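ABC transporter periplasmic-binding protein YTFQ (PDB 2VK2) binds alpha- and beta-galactofuranose in the periplasm as the solute-binding component of the ABC transporter complex YtfQRT-YjfF. Local coordinates at residues G11-W16 and G40-E45. Sequence-based numbering, arbitrary orientation.
Sequences GSESGW and GQQKQE. With GZL (beta-D-galactofuranose), chain B.
Glu-13 and Gln-42 meet at the sugar-binding cleft of a periplasmic binding protein, where loops leaving the C-terminal ends of the neighbouring parallel strands 4-9 and 34-39 come together, each leading into the next helix. The contact illustrates how a second-shell residue positions a first-shell one. Gln-42, on a type I' turn from Gly-40 to Lys-43, turns its amide back toward the other loop because its chain is bent at chi2 (-60°). Its NE2 gives a hydrogen bond of 2.7 Å to Glu-13 OE1. Glu-13 OE1 lies close to the plane of the Gln-42 amide, whereas the N-H meets that oxygen from above the carboxylate, 41° out of its plane. NE2 also sits 3.5 Å from Glu-13 CB and packs 3.6 Å from Gly-11 CA. A water accepts hydrogen bonds from Gln-42 NE2 and, at 2.9 Å, from Ser-12 N, a second tie between the loops.

The other carboxylate oxygen faces the ligand: galactofuranose O1 donates to Glu-13 OE2 over 2.6 Å, and OE2 also forms a salt bridge with Arg-17. Next along the loop, Ser-14 OG donates to sugar O2 at 2.9 Å and, as N-cap of helix 15-31, accepts from Arg-17 N. Trp-16 lies with one ring face toward C6 of the sugar, which stands 4.2 Å above the plane, offset to the rim. With OE1 held by the Gln-42 amide and OE2 by Arg-17 and the anomeric hydroxyl, both carboxylate oxygens are engaged, which should limit rotation of the group and favour its negative charge.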
# COMPACT_ATOMS: atom_id res chain seq x y z
N GLY A 11 -7.25 -8.74 -2.53
CA GLY A 11 -6.84 -10.04 -2.03
C GLY A 11 -6.30 -9.89 -0.62
O GLY A 11 -6.77 -9.06 0.14
N SER A 12 -5.30 -10.70 -0.28
CA SER A 12 -4.69 -10.68 1.04
C SER A 12 -3.17 -10.83 0.92
O SER A 12 -2.55 -11.61 1.64
CB SER A 12 -5.27 -11.80 1.91
OG SER A 12 -5.07 -13.06 1.29
N GLU A 13 -2.59 -10.07 -0.00
CA GLU A 13 -1.17 -10.22 -0.35
C GLU A 13 -0.23 -9.74 0.75
O GLU A 13 0.92 -10.19 0.82
CB GLU A 13 -0.85 -9.52 -1.68
CG GLU A 13 -0.83 -7.99 -1.67
CD GLU A 13 -2.21 -7.33 -1.67
OE1 GLU A 13 -3.24 -8.04 -1.75
OE2 GLU A 13 -2.25 -6.09 -1.57
N SER A 14 -0.70 -8.84 1.62
CA SER A 14 0.12 -8.28 2.69
C SER A 14 -0.63 -8.24 4.01
O SER A 14 -1.86 -8.31 4.04
CB SER A 14 0.57 -6.87 2.32
OG SER A 14 -0.51 -5.96 2.46
N GLY A 15 0.12 -8.12 5.10
CA GLY A 15 -0.47 -7.95 6.42
C GLY A 15 -1.27 -6.67 6.52
O GLY A 15 -2.26 -6.60 7.24
N TRP A 16 -0.85 -5.64 5.78
CA TRP A 16 -1.59 -4.39 5.74
C TRP A 16 -2.99 -4.60 5.15
O TRP A 16 -3.97 -4.12 5.72
CB TRP A 16 -0.85 -3.30 4.96
CG TRP A 16 -1.62 -2.03 4.99
CD1 TRP A 16 -1.53 -1.05 5.93
CD2 TRP A 16 -2.67 -1.64 4.10
NE1 TRP A 16 -2.44 -0.05 5.66
CE2 TRP A 16 -3.16 -0.40 4.54
CE3 TRP A 16 -3.24 -2.22 2.95
CZ2 TRP A 16 -4.18 0.28 3.88
CZ3 TRP A 16 -4.26 -1.54 2.30
CH2 TRP A 16 -4.72 -0.31 2.77
N GLY A 40 -10.50 -10.63 -4.88
CA GLY A 40 -10.10 -10.67 -6.28
C GLY A 40 -8.92 -11.56 -6.61
O GLY A 40 -8.59 -11.75 -7.78
N GLN A 41 -8.26 -12.11 -5.59
CA GLN A 41 -7.11 -13.00 -5.77
C GLN A 41 -6.05 -12.35 -6.67
O GLN A 41 -5.43 -13.01 -7.51
CB GLN A 41 -7.56 -14.36 -6.32
CG GLN A 41 -8.51 -15.10 -5.39
CD GLN A 41 -9.11 -16.34 -6.01
OE1 GLN A 41 -9.88 -16.26 -6.97
NE2 GLN A 41 -8.78 -17.50 -5.46
N GLN A 42 -5.85 -11.04 -6.48
CA GLN A 42 -4.84 -10.25 -7.20
C GLN A 42 -5.13 -10.00 -8.68
O GLN A 42 -4.29 -9.45 -9.38
CB GLN A 42 -3.44 -10.86 -7.05
CG GLN A 42 -3.01 -11.13 -5.62
CD GLN A 42 -2.97 -9.86 -4.80
OE1 GLN A 42 -2.30 -8.89 -5.16
NE2 GLN A 42 -3.68 -9.86 -3.68
N LYS A 43 -6.32 -10.37 -9.16
CA LYS A 43 -6.64 -10.26 -10.59
C LYS A 43 -7.75 -9.26 -10.87
O LYS A 43 -8.86 -9.38 -10.35
CB LYS A 43 -7.05 -11.62 -11.15
CG LYS A 43 -6.00 -12.71 -10.99
CD LYS A 43 -4.67 -12.34 -11.64
N GLN A 44 -7.45 -8.29 -11.72
CA GLN A 44 -8.42 -7.26 -12.08
C GLN A 44 -9.72 -7.84 -12.63
O GLN A 44 -10.80 -7.36 -12.29
CB GLN A 44 -7.83 -6.29 -13.09
CG GLN A 44 -8.82 -5.22 -13.53
CD GLN A 44 -8.19 -4.14 -14.37
OE1 GLN A 44 -7.20 -4.38 -15.06
NE2 GLN A 44 -8.77 -2.96 -14.32
N GLU A 45 -9.65 -8.87 -13.47
CA GLU A 45 -10.87 -9.41 -14.06
C GLU A 45 -11.78 -10.04 -13.00
O GLU A 45 -13.00 -9.98 -13.13
CB GLU A 45 -10.57 -10.39 -15.20
CG GLU A 45 -11.81 -10.78 -16.04
CD GLU A 45 -12.46 -9.61 -16.78
OE1 GLU A 45 -11.85 -8.53 -16.90
OE2 GLU A 45 -13.60 -9.78 -17.26
C6 GZL B . -1.65 0.76 -0.12
C5 GZL B . -1.68 -0.30 -0.95
C4 GZL B . -0.69 -1.45 -0.89
C3 GZL B . 0.17 -1.68 0.33
C2 GZL B . 0.15 -2.96 0.67
O6 GZL B . -2.53 1.76 -0.23
O5 GZL B . -2.55 -0.31 -1.96
O4 GZL B . -1.39 -2.70 -1.03
O3 GZL B . 0.90 -0.72 0.89
C1 GZL B . -0.82 -3.71 -0.18
O2 GZL B . 0.83 -3.58 1.63
O1 GZL B . -0.17 -4.70 -0.97
O HOH W 1 -4.48 -12.42 -2.47